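Local coordinates for apical membrane antigen 1 (Toxoplasma gondii, PDB 3ZLE), which probably takes part in host cell invasion as a sporozoite member of the AMA1 family, whose relatives bind RON2 at the moving junction, at residues A[217-222]-A[337-342]; A[301-306]-A[321-326]; A[51-56]-A[198-203]; A[23-28]-A[297-302]. One frame throughout, in Å; residues are numbered along the deposited sequence.

How the interactions relate
Interaction 1 lies near the centre of the chain and touches the other three: its loop 337-342 hydrogen-bonds through A338 N to N302 O, which belongs to both interactions 2 and 4, and through L339 O to F53 N of interaction 3. Interactions 2 and 4 share A301 and N302, with centres about 10 Å apart. Interactions 2 and 3 have centres about 20 Å apart and do not meet. Along the chain, 23-28 comes first, then 51-56, 198-203, 217-222, 297-302, 301-306, 321-326 and 337-342. Loop 337-342 thus ties strand 52-53, at one edge of a five-stranded antiparallel sheet, to the four-stranded sheet holding 303-308 and 333-337, so the two sheets are joined through this loop.

Interaction 1: A[217-222]-A[337-342]; sequences ACPNDA and TALGSS
P219, S341 and A222 bury most of this contact, in which an inverse gamma turn centred on P219 meets the loop that follows strand 333-337 in the AMA1 ectodomain. The proline suits the turn because its ring already fixes phi near the value required, and it presents a compact apolar surface. Its CG lies 3.9 Å from L339 CD1, the two side chains crossing obliquely. In L339, chi1 of -74° puts CG beside the backbone N, and from there CD1 meets the proline ring.

The CA atoms come nearest at N220 and G340. With no side chain on G340, P219 O can sit 3.2 Å from G340 CA, and N220 O is also against that carbon. The next residue supplies the one direct hydrogen bond between the segments: S341 N donates to N220 O at 2.8 Å, almost straight at 176°, although the nitrogen stands above the carbonyl plane. S341 CB packs on the same oxygen. Farther along, the small A222 CB rests against S342 O and S341 O, where the two segments run close together.

C218, just after helix 214-217, is held by its disulfide to C50, while N220 ND2 turns to W214 O and D221 OD1 to T343 OG1. Within 337-342, T337 OG1 forms an ST motif, accepting from G340 N at 3.0 Å. A water 2.7 Å from T337 OG1 also lies 2.9 Å from P219 O, bridging the two segments.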
loop_
_atom_site.group_PDB
_atom_site.type_symbol
_atom_site.label_atom_id
_atom_site.label_comp_id
_atom_site.label_asym_id
_atom_site.label_seq_id
_atom_site.Cartn_x
_atom_site.Cartn_y
_atom_site.Cartn_z
ATOM N N ALA A 217 3.117 5.491 -12.388
ATOM C CA ALA A 217 1.686 5.548 -12.289
ATOM C C ALA A 217 1.170 5.548 -10.889
ATOM O O ALA A 217 0.106 5.933 -10.622
ATOM C CB ALA A 217 1.102 4.387 -13.014
ATOM N N CYS A 218 1.988 5.063 -10.012
ATOM C CA CYS A 218 1.540 4.749 -8.631
ATOM C C CYS A 218 2.060 5.739 -7.590
ATOM O O CYS A 218 3.096 6.414 -7.795
ATOM C CB CYS A 218 1.982 3.347 -8.226
ATOM S SG CYS A 218 1.058 1.978 -8.987
ATOM N N PRO A 219 1.354 5.847 -6.472
ATOM C CA PRO A 219 1.748 6.818 -5.447
ATOM C C PRO A 219 2.806 6.242 -4.503
ATOM O O PRO A 219 2.520 5.943 -3.364
ATOM C CB PRO A 219 0.442 7.071 -4.703
ATOM C CG PRO A 219 -0.291 5.777 -4.809
ATOM C CD PRO A 219 0.135 5.104 -6.095
ATOM N N ASN A 220 4.003 6.075 -5.006
ATOM C CA ASN A 220 5.059 5.361 -4.306
ATOM C C ASN A 220 5.690 6.084 -3.174
ATOM O O ASN A 220 6.211 5.436 -2.279
ATOM C CB ASN A 220 6.135 4.942 -5.273
ATOM C CG ASN A 220 5.571 4.382 -6.514
ATOM O OD1 ASN A 220 4.769 3.438 -6.461
ATOM N ND2 ASN A 220 5.929 4.962 -7.648
ATOM N N ASP A 221 5.608 7.421 -3.165
ATOM C CA ASP A 221 6.304 8.240 -2.174
ATOM C C ASP A 221 5.443 9.305 -1.510
ATOM O O ASP A 221 4.419 9.732 -2.054
ATOM C CB ASP A 221 7.554 8.884 -2.812
ATOM C CG ASP A 221 8.434 7.870 -3.508
ATOM O OD1 ASP A 221 9.058 7.054 -2.801
ATOM O OD2 ASP A 221 8.517 7.892 -4.761
ATOM N N ALA A 222 5.832 9.686 -0.296
ATOM C CA ALA A 222 5.254 10.831 0.419
ATOM C C ALA A 222 5.618 12.078 -0.338
ATOM O O ALA A 222 6.554 12.078 -1.104
ATOM C CB ALA A 222 5.815 10.889 1.839
ATOM N N THR A 337 0.209 8.345 1.655
ATOM C CA THR A 337 -0.935 7.416 1.421
ATOM C C THR A 337 -0.760 6.094 2.088
ATOM O O THR A 337 0.363 5.668 2.419
ATOM C CB THR A 337 -1.217 7.168 -0.051
ATOM O OG1 THR A 337 -0.230 6.296 -0.576
ATOM C CG2 THR A 337 -1.253 8.461 -0.850
ATOM N N ALA A 338 -1.841 5.352 2.169
ATOM C CA ALA A 338 -1.720 3.955 2.557
ATOM C C ALA A 338 -0.878 3.105 1.609
ATOM O O ALA A 338 -0.250 2.116 2.048
ATOM C CB ALA A 338 -3.063 3.335 2.795
ATOM N N LEU A 339 -0.731 3.540 0.375
ATOM C CA LEU A 339 0.158 2.757 -0.571
ATOM C C LEU A 339 1.642 3.037 -0.468
ATOM O O LEU A 339 2.481 2.110 -0.593
ATOM C CB LEU A 339 -0.281 2.944 -1.998
ATOM C CG LEU A 339 -1.564 2.155 -2.265
ATOM C CD1 LEU A 339 -2.285 2.697 -3.476
ATOM C CD2 LEU A 339 -1.204 0.692 -2.444
ATOM N N GLY A 340 1.969 4.328 -0.344
ATOM C CA GLY A 340 3.327 4.795 -0.530
ATOM C C GLY A 340 4.273 4.460 0.593
ATOM O O GLY A 340 3.874 3.871 1.603
ATOM N N SER A 341 5.556 4.742 0.346
ATOM C CA SER A 341 6.603 4.762 1.373
ATOM C C SER A 341 6.559 6.027 2.208
ATOM O O SER A 341 5.851 6.936 1.899
ATOM C CB SER A 341 7.990 4.689 0.715
ATOM O OG SER A 341 8.929 4.133 1.634
ATOM N N SER A 342 7.441 6.134 3.183
ATOM C CA SER A 342 7.600 7.391 3.884
ATOM C C SER A 342 8.737 8.191 3.257
ATOM O O SER A 342 8.933 9.329 3.624
ATOM C CB SER A 342 7.893 7.168 5.385
ATOM O OG SER A 342 9.085 6.412 5.539
HETATM O O HOH W 1 1.954 7.702 -1.104
#

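Interaction 2: A[301-306]-A[321-326]; sequences ANWANF and DQVPDC
W303 lays one face of its indole against Q322 O, the backbone of V323 and the ring of P324, in the loop that follows strand 315-320, while D321 packs beside A301, just before strand 303-308. The three partners are spread along the ring system. P324 CD stands over the five-membered ring, 3.8 Å from its centroid and 21° off the normal, a CH-pi contact. Q322 O hangs above the six-membered ring near its rim, 3.5 Å from W303 CE3. V323 arrives at the far end of the indole, its CG2 lying 3.8 Å from W303 CH2.

With CG beside its backbone N and anti to the carbonyl carbon (chi1 -51°), the W303 ring starts out toward 321-326. On the opposite face lies N302 CB, from the residue before. N302 and W303 form a classic beta bulge facing F320, whose ring also meets the indole. At the other end of the contact D321 CB comes 3.6 Å from A301 CA, while the carboxylate leads away from the neighbouring segment at the exposed end.

A wide, flat tryptophan suits this place because it can cover three successive residues of an irregular chain at once. No hydrogen bond crosses between the segments, and the indole NE1 is satisfied by F22 O elsewhere. The contact therefore depends on close fit and on the polarisable ring, whose electron-rich face would favour the C-H groups of P324 CD, bonded to the proline nitrogen and so probably slightly positive.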
loop_
_atom_site.group_PDB
_atom_site.type_symbol
_atom_site.label_atom_id
_atom_site.label_comp_id
_atom_site.label_asym_id
_atom_site.label_seq_id
_atom_site.Cartn_x
_atom_site.Cartn_y
_atom_site.Cartn_z
ATOM N N ALA A 301 -10.459 5.520 3.090
ATOM C CA ALA A 301 -9.721 6.621 3.700
ATOM C C ALA A 301 -8.239 6.306 3.544
ATOM O O ALA A 301 -7.671 5.622 4.385
ATOM C CB ALA A 301 -10.086 6.733 5.176
ATOM N N ASN A 302 -7.673 6.649 2.392
ATOM C CA ASN A 302 -6.385 6.090 1.987
ATOM C C ASN A 302 -5.285 7.173 1.990
ATOM O O ASN A 302 -4.116 6.861 1.741
ATOM C CB ASN A 302 -6.443 5.517 0.550
ATOM C CG ASN A 302 -7.587 4.575 0.332
ATOM O OD1 ASN A 302 -7.859 3.693 1.162
ATOM N ND2 ASN A 302 -8.151 4.625 -0.868
ATOM N N TRP A 303 -5.699 8.433 2.091
ATOM C CA TRP A 303 -4.788 9.573 2.080
ATOM C C TRP A 303 -4.716 10.231 3.450
ATOM O O TRP A 303 -5.688 10.217 4.176
ATOM C CB TRP A 303 -5.245 10.599 1.078
ATOM C CG TRP A 303 -5.519 10.034 -0.332
ATOM C CD1 TRP A 303 -4.690 10.110 -1.412
ATOM C CD2 TRP A 303 -6.759 9.451 -0.811
ATOM N NE1 TRP A 303 -5.297 9.519 -2.517
ATOM C CE2 TRP A 303 -6.559 9.101 -2.166
ATOM C CE3 TRP A 303 -7.963 9.083 -0.192
ATOM C CZ2 TRP A 303 -7.554 8.449 -2.940
ATOM C CZ3 TRP A 303 -8.933 8.421 -0.946
ATOM C CH2 TRP A 303 -8.731 8.147 -2.322
ATOM N N ALA A 304 -3.529 10.766 3.807
ATOM C CA ALA A 304 -3.335 11.483 5.043
ATOM C C ALA A 304 -2.541 12.761 4.816
ATOM O O ALA A 304 -1.530 12.756 4.129
ATOM C CB ALA A 304 -2.628 10.607 6.089
ATOM N N ASN A 305 -3.028 13.873 5.376
ATOM C CA ASN A 305 -2.259 15.097 5.423
ATOM C C ASN A 305 -1.603 15.260 6.774
ATOM O O ASN A 305 -2.288 15.226 7.820
ATOM C CB ASN A 305 -3.162 16.284 5.133
ATOM C CG ASN A 305 -3.347 16.503 3.662
ATOM O OD1 ASN A 305 -2.534 16.030 2.843
ATOM N ND2 ASN A 305 -4.383 17.228 3.302
ATOM N N PHE A 306 -0.285 15.425 6.779
ATOM C CA PHE A 306 0.445 15.693 8.020
ATOM C C PHE A 306 0.877 17.166 8.116
ATOM O O PHE A 306 1.683 17.644 7.311
ATOM C CB PHE A 306 1.665 14.807 8.129
ATOM C CG PHE A 306 2.535 15.139 9.309
ATOM C CD1 PHE A 306 2.260 14.616 10.567
ATOM C CD2 PHE A 306 3.548 16.071 9.191
ATOM C CE1 PHE A 306 3.090 14.881 11.631
ATOM C CE2 PHE A 306 4.366 16.377 10.271
ATOM C CZ PHE A 306 4.158 15.761 11.481
ATOM N N ASP A 321 -10.933 10.609 2.860
ATOM C CA ASP A 321 -11.365 9.564 1.938
ATOM C C ASP A 321 -11.881 10.078 0.622
ATOM O O ASP A 321 -12.575 9.350 -0.075
ATOM C CB ASP A 321 -12.429 8.675 2.584
ATOM C CG ASP A 321 -13.745 9.398 2.796
ATOM O OD1 ASP A 321 -13.866 10.579 2.428
ATOM O OD2 ASP A 321 -14.634 8.795 3.408
ATOM N N GLN A 322 -11.407 11.253 0.207
ATOM C CA GLN A 322 -11.676 11.752 -1.146
ATOM C C GLN A 322 -10.440 11.719 -2.041
ATOM O O GLN A 322 -9.338 12.021 -1.611
ATOM C CB GLN A 322 -12.190 13.174 -1.082
ATOM C CG GLN A 322 -13.452 13.331 -0.256
ATOM C CD GLN A 322 -14.605 13.850 -1.083
ATOM O OE1 GLN A 322 -14.472 14.851 -1.798
ATOM N NE2 GLN A 322 -15.734 13.153 -1.026
ATOM N N VAL A 323 -10.650 11.450 -3.319
ATOM C CA VAL A 323 -9.596 11.581 -4.256
ATOM C C VAL A 323 -9.247 13.055 -4.373
ATOM O O VAL A 323 -10.096 13.868 -4.785
ATOM C CB VAL A 323 -9.977 11.026 -5.628
ATOM C CG1 VAL A 323 -8.891 11.387 -6.651
ATOM C CG2 VAL A 323 -10.155 9.510 -5.552
ATOM N N PRO A 324 -7.963 13.392 -4.130
ATOM C CA PRO A 324 -7.558 14.786 -4.138
ATOM C C PRO A 324 -7.182 15.165 -5.557
ATOM O O PRO A 324 -6.845 14.286 -6.342
ATOM C CB PRO A 324 -6.326 14.799 -3.209
ATOM C CG PRO A 324 -5.765 13.438 -3.314
ATOM C CD PRO A 324 -6.883 12.495 -3.703
ATOM N N ASP A 325 -7.278 16.446 -5.901
ATOM C CA ASP A 325 -6.998 16.875 -7.276
ATOM C C ASP A 325 -6.082 18.098 -7.324
ATOM O O ASP A 325 -5.861 18.677 -8.353
ATOM C CB ASP A 325 -8.321 17.149 -8.041
ATOM C CG ASP A 325 -9.152 18.249 -7.403
ATOM O OD1 ASP A 325 -8.623 18.978 -6.535
ATOM O OD2 ASP A 325 -10.320 18.470 -7.848
ATOM N N CYS A 326 -5.500 18.460 -6.201
ATOM C CA CYS A 326 -4.416 19.429 -6.245
ATOM C C CYS A 326 -3.577 19.283 -5.001
ATOM O O CYS A 326 -3.906 18.485 -4.075
ATOM C CB CYS A 326 -4.972 20.865 -6.347
ATOM S SG CYS A 326 -6.158 21.222 -5.033
#

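Interaction 3: A[51-56]-A[198-203]; sequences PVFGKA and ALVYGS
The Y201 ring carries the extended side chain of K55 on one face, while the F53 ring has V200 CG1 above its centre. K55 CE sits 3.6 Å from the Y201 centroid, nearly on the normal, as a CH-pi contact; NZ lies farther out, 4.3 Å from that centroid and 24° off the normal, as a cation-pi contact. Lysine suits the place because its methylenes cover the ring before the ammonium goes on to Q165 OE1 and F33 O. At the F53 ring, CD2 comes 3.7 Å from V200 CG2, the two side chains lying side by side. P51 CB adds to this cluster, 3.5 Å from V200 CG1.

The backbones pair between them. V52 N donates to Y201 O at 2.7 Å, and Y201 N returns a bond to V52 O. G54 N then reaches L199 O at 2.8 Å. G54 takes the third position of a type II turn from V52 to K55, with a positive phi (83°) that glycine adopts readily. K55 lies over Y201 beside the ladder, which is the antiparallel edge of a five-stranded sheet, with V52 and Y201 a hydrogen-bonded pair and F53 and V200 a non-hydrogen-bonded one.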
loop_
_atom_site.group_PDB
_atom_site.type_symbol
_atom_site.label_atom_id
_atom_site.label_comp_id
_atom_site.label_asym_id
_atom_site.label_seq_id
_atom_site.Cartn_x
_atom_site.Cartn_y
_atom_site.Cartn_z
ATOM N N PRO A 51 2.260 -1.366 -6.057
ATOM C CA PRO A 51 3.027 -1.960 -4.967
ATOM C C PRO A 51 2.795 -1.216 -3.661
ATOM O O PRO A 51 2.443 -0.020 -3.659
ATOM C CB PRO A 51 4.481 -1.837 -5.443
ATOM C CG PRO A 51 4.494 -0.777 -6.479
ATOM C CD PRO A 51 3.103 -0.654 -7.037
ATOM N N VAL A 52 2.872 -1.931 -2.549
ATOM C CA VAL A 52 2.520 -1.340 -1.280
ATOM C C VAL A 52 3.779 -1.293 -0.454
ATOM O O VAL A 52 4.236 -2.327 0.042
ATOM C CB VAL A 52 1.492 -2.228 -0.546
ATOM C CG1 VAL A 52 0.805 -1.415 0.581
ATOM C CG2 VAL A 52 0.468 -2.772 -1.539
ATOM N N PHE A 53 4.333 -0.097 -0.271
ATOM C CA PHE A 53 5.665 0.044 0.308
ATOM C C PHE A 53 5.628 -0.054 1.820
ATOM O O PHE A 53 4.836 0.643 2.490
ATOM C CB PHE A 53 6.252 1.388 -0.102
ATOM C CG PHE A 53 6.727 1.421 -1.517
ATOM C CD1 PHE A 53 5.819 1.630 -2.550
ATOM C CD2 PHE A 53 8.043 1.063 -1.843
ATOM C CE1 PHE A 53 6.259 1.685 -3.864
ATOM C CE2 PHE A 53 8.464 1.032 -3.188
ATOM C CZ PHE A 53 7.546 1.299 -4.190
ATOM N N GLY A 54 6.466 -0.928 2.370
ATOM C CA GLY A 54 6.551 -1.086 3.802
ATOM C C GLY A 54 5.499 -1.998 4.413
ATOM O O GLY A 54 5.519 -2.228 5.622
ATOM N N LYS A 55 4.644 -2.615 3.579
ATOM C CA LYS A 55 3.691 -3.579 4.088
ATOM C C LYS A 55 4.310 -4.868 4.532
ATOM O O LYS A 55 4.956 -5.560 3.738
ATOM C CB LYS A 55 2.558 -3.841 3.112
ATOM C CG LYS A 55 1.731 -5.098 3.389
ATOM C CD LYS A 55 0.287 -4.959 2.860
ATOM C CE LYS A 55 -0.377 -6.319 2.800
ATOM N NZ LYS A 55 -1.814 -6.314 2.335
ATOM N N ALA A 56 4.060 -5.233 5.801
ATOM C CA ALA A 56 4.490 -6.505 6.329
ATOM C C ALA A 56 3.270 -7.191 6.972
ATOM O O ALA A 56 2.302 -6.532 7.352
ATOM C CB ALA A 56 5.611 -6.292 7.374
ATOM N N ALA A 198 13.611 -3.708 3.730
ATOM C CA ALA A 198 12.740 -2.664 3.183
ATOM C C ALA A 198 11.772 -3.311 2.194
ATOM O O ALA A 198 12.103 -3.537 1.055
ATOM C CB ALA A 198 13.563 -1.532 2.514
ATOM N N LEU A 199 10.563 -3.591 2.663
ATOM C CA LEU A 199 9.685 -4.520 2.015
ATOM C C LEU A 199 8.756 -3.805 1.077
ATOM O O LEU A 199 8.362 -2.654 1.318
ATOM C CB LEU A 199 8.879 -5.292 3.056
ATOM C CG LEU A 199 9.743 -6.218 3.921
ATOM C CD1 LEU A 199 8.877 -7.150 4.753
ATOM C CD2 LEU A 199 10.702 -6.983 3.056
ATOM N N VAL A 200 8.328 -4.517 0.054
ATOM C CA VAL A 200 7.277 -4.031 -0.828
ATOM C C VAL A 200 6.390 -5.199 -1.081
ATOM O O VAL A 200 6.883 -6.239 -1.470
ATOM C CB VAL A 200 7.829 -3.570 -2.187
ATOM C CG1 VAL A 200 6.701 -2.961 -3.016
ATOM C CG2 VAL A 200 8.938 -2.543 -1.979
ATOM N N TYR A 201 5.110 -5.070 -0.715
ATOM C CA TYR A 201 4.160 -6.159 -0.872
ATOM C C TYR A 201 3.311 -5.823 -2.055
ATOM O O TYR A 201 2.995 -4.650 -2.292
ATOM C CB TYR A 201 3.263 -6.293 0.382
ATOM C CG TYR A 201 2.270 -7.462 0.353
ATOM C CD1 TYR A 201 1.064 -7.368 -0.341
ATOM C CD2 TYR A 201 2.458 -8.569 1.171
ATOM C CE1 TYR A 201 0.167 -8.428 -0.361
ATOM C CE2 TYR A 201 1.526 -9.591 1.225
ATOM C CZ TYR A 201 0.392 -9.513 0.463
ATOM O OH TYR A 201 -0.483 -10.564 0.482
ATOM N N GLY A 202 3.011 -6.826 -2.870
ATOM C CA GLY A 202 2.198 -6.570 -4.063
ATOM C C GLY A 202 1.460 -7.802 -4.540
ATOM O O GLY A 202 1.873 -8.925 -4.263
ATOM N N SER A 203 0.453 -7.582 -5.384
ATOM C CA SER A 203 -0.210 -8.667 -6.109
ATOM C C SER A 203 0.582 -8.961 -7.359
ATOM O O SER A 203 1.342 -8.128 -7.827
ATOM C CB SER A 203 -1.620 -8.231 -6.534
ATOM O OG SER A 203 -1.582 -7.794 -7.871
#

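Interaction 4: A[23-28]-A[297-302]; sequences NIPQVH and GGFGAN
P25 and F299 meet where the short helix 24-27, N-capped by N23, lies against the glycine-rich loop leading to strand 303-308. The N23 side chain caps the helix by a weak bond from Q26 N to its OD1. Proline suits the first turn: nitrogens there have no helical carbonyl to bond, so a residue without N-H costs no bond.

The close part of the contact lies between the start of the helix and the backbone of the loop. P25 CA is 3.6 Å from G297 O, and P25 CG is 3.7 Å from G298 O. Both G297 and G298 have positive phi, which glycine accepts easily, and at G298 the absence of a side chain lets the loop lie against P25 and the carbonyl of I24. I24 points toward the loop; its CG2, anti to the backbone N, lies 3.7 Å from N302 ND2, while its CD1 packs on N302 CB. Beyond the contact, W303 and L339 also cover I24.

The looser side lies toward solvent. Here F299, an exposed residue, turns the face of its ring to the proline: P25 CB stands over the centre, 3.7 Å from the centroid and 12° off the normal, the two side chains crossing at about a right angle. Q26 too is exposed. No hydrogen bond joins the two segments. N302 helps fix the loop: its OD1 accepts from A267 N, and its ND2 donates to G298 O at 2.9 Å.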
loop_
_atom_site.group_PDB
_atom_site.type_symbol
_atom_site.label_atom_id
_atom_site.label_comp_id
_atom_site.label_asym_id
_atom_site.label_seq_id
_atom_site.Cartn_x
_atom_site.Cartn_y
_atom_site.Cartn_z
ATOM N N ASN A 23 -4.856 9.110 -7.567
ATOM C CA ASN A 23 -6.213 8.589 -7.755
ATOM C C ASN A 23 -6.241 7.097 -7.554
ATOM O O ASN A 23 -6.237 6.316 -8.506
ATOM C CB ASN A 23 -6.722 8.915 -9.122
ATOM C CG ASN A 23 -8.138 8.484 -9.310
ATOM O OD1 ASN A 23 -8.715 7.787 -8.467
ATOM N ND2 ASN A 23 -8.734 8.927 -10.390
ATOM N N ILE A 24 -6.170 6.719 -6.297
ATOM C CA ILE A 24 -5.968 5.339 -5.864
ATOM C C ILE A 24 -7.013 4.281 -6.348
ATOM O O ILE A 24 -6.643 3.133 -6.679
ATOM C CB ILE A 24 -5.801 5.332 -4.327
ATOM C CG1 ILE A 24 -4.400 5.912 -3.981
ATOM C CG2 ILE A 24 -5.968 3.928 -3.748
ATOM C CD1 ILE A 24 -4.047 5.806 -2.496
ATOM N N PRO A 25 -8.327 4.600 -6.267
ATOM C CA PRO A 25 -9.295 3.620 -6.802
ATOM C C PRO A 25 -9.050 3.377 -8.261
ATOM O O PRO A 25 -9.209 2.265 -8.730
ATOM C CB PRO A 25 -10.647 4.336 -6.646
ATOM C CG PRO A 25 -10.416 5.392 -5.590
ATOM C CD PRO A 25 -8.985 5.820 -5.761
ATOM N N GLN A 26 -8.720 4.425 -9.007
ATOM C CA GLN A 26 -8.355 4.231 -10.380
ATOM C C GLN A 26 -7.041 3.442 -10.570
ATOM O O GLN A 26 -7.027 2.444 -11.284
ATOM C CB GLN A 26 -8.303 5.550 -11.099
ATOM C CG GLN A 26 -8.009 5.419 -12.584
ATOM C CD GLN A 26 -8.524 6.616 -13.346
ATOM O OE1 GLN A 26 -9.536 7.200 -12.975
ATOM N NE2 GLN A 26 -7.777 7.043 -14.365
ATOM N N VAL A 27 -5.927 3.905 -9.993
ATOM C CA VAL A 27 -4.614 3.302 -10.366
ATOM C C VAL A 27 -4.349 1.998 -9.569
ATOM O O VAL A 27 -3.733 1.097 -10.062
ATOM C CB VAL A 27 -3.404 4.269 -10.209
ATOM C CG1 VAL A 27 -3.592 5.550 -11.022
ATOM C CG2 VAL A 27 -3.153 4.603 -8.741
ATOM N N HIS A 28 -4.876 1.885 -8.373
ATOM C CA HIS A 28 -4.696 0.650 -7.637
ATOM C C HIS A 28 -5.875 -0.335 -7.788
ATOM O O HIS A 28 -5.661 -1.486 -8.167
ATOM C CB HIS A 28 -4.386 0.945 -6.166
ATOM C CG HIS A 28 -4.057 -0.257 -5.349
ATOM N ND1 HIS A 28 -2.984 -1.084 -5.620
ATOM C CD2 HIS A 28 -4.693 -0.793 -4.266
ATOM C CE1 HIS A 28 -2.969 -2.069 -4.732
ATOM N NE2 HIS A 28 -3.986 -1.899 -3.890
ATOM N N GLY A 297 -12.568 -2.118 -4.006
ATOM C CA GLY A 297 -12.135 -1.448 -5.298
ATOM C C GLY A 297 -11.115 -0.345 -5.079
ATOM O O GLY A 297 -10.882 0.473 -5.969
ATOM N N GLY A 298 -10.518 -0.302 -3.863
ATOM C CA GLY A 298 -9.622 0.788 -3.496
ATOM C C GLY A 298 -10.264 2.108 -3.100
ATOM O O GLY A 298 -9.566 3.089 -2.835
ATOM N N PHE A 299 -11.580 2.119 -2.943
ATOM C CA PHE A 299 -12.229 3.252 -2.305
ATOM C C PHE A 299 -12.037 3.207 -0.779
ATOM O O PHE A 299 -12.155 2.142 -0.148
ATOM C CB PHE A 299 -13.723 3.294 -2.684
ATOM C CG PHE A 299 -13.973 3.642 -4.141
ATOM C CD1 PHE A 299 -14.054 4.974 -4.561
ATOM C CD2 PHE A 299 -14.033 2.631 -5.121
ATOM C CE1 PHE A 299 -14.197 5.307 -5.938
ATOM C CE2 PHE A 299 -14.241 2.956 -6.487
ATOM C CZ PHE A 299 -14.313 4.306 -6.892
ATOM N N GLY A 300 -11.679 4.339 -0.182
ATOM C CA GLY A 300 -11.638 4.381 1.285
ATOM C C GLY A 300 -10.783 5.538 1.797
ATOM O O GLY A 300 -10.376 6.393 1.033
ATOM N N ALA A 301 -10.459 5.520 3.090
ATOM C CA ALA A 301 -9.721 6.621 3.700
ATOM C C ALA A 301 -8.239 6.306 3.544
ATOM O O ALA A 301 -7.671 5.622 4.385
ATOM C CB ALA A 301 -10.086 6.733 5.176
ATOM N N ASN A 302 -7.673 6.649 2.392
ATOM C CA ASN A 302 -6.385 6.090 1.987
ATOM C C ASN A 302 -5.285 7.173 1.990
ATOM O O ASN A 302 -4.116 6.861 1.741
ATOM C CB ASN A 302 -6.443 5.517 0.550
ATOM C CG ASN A 302 -7.587 4.575 0.332
ATOM O OD1 ASN A 302 -7.859 3.693 1.162
ATOM N ND2 ASN A 302 -8.151 4.625 -0.868
#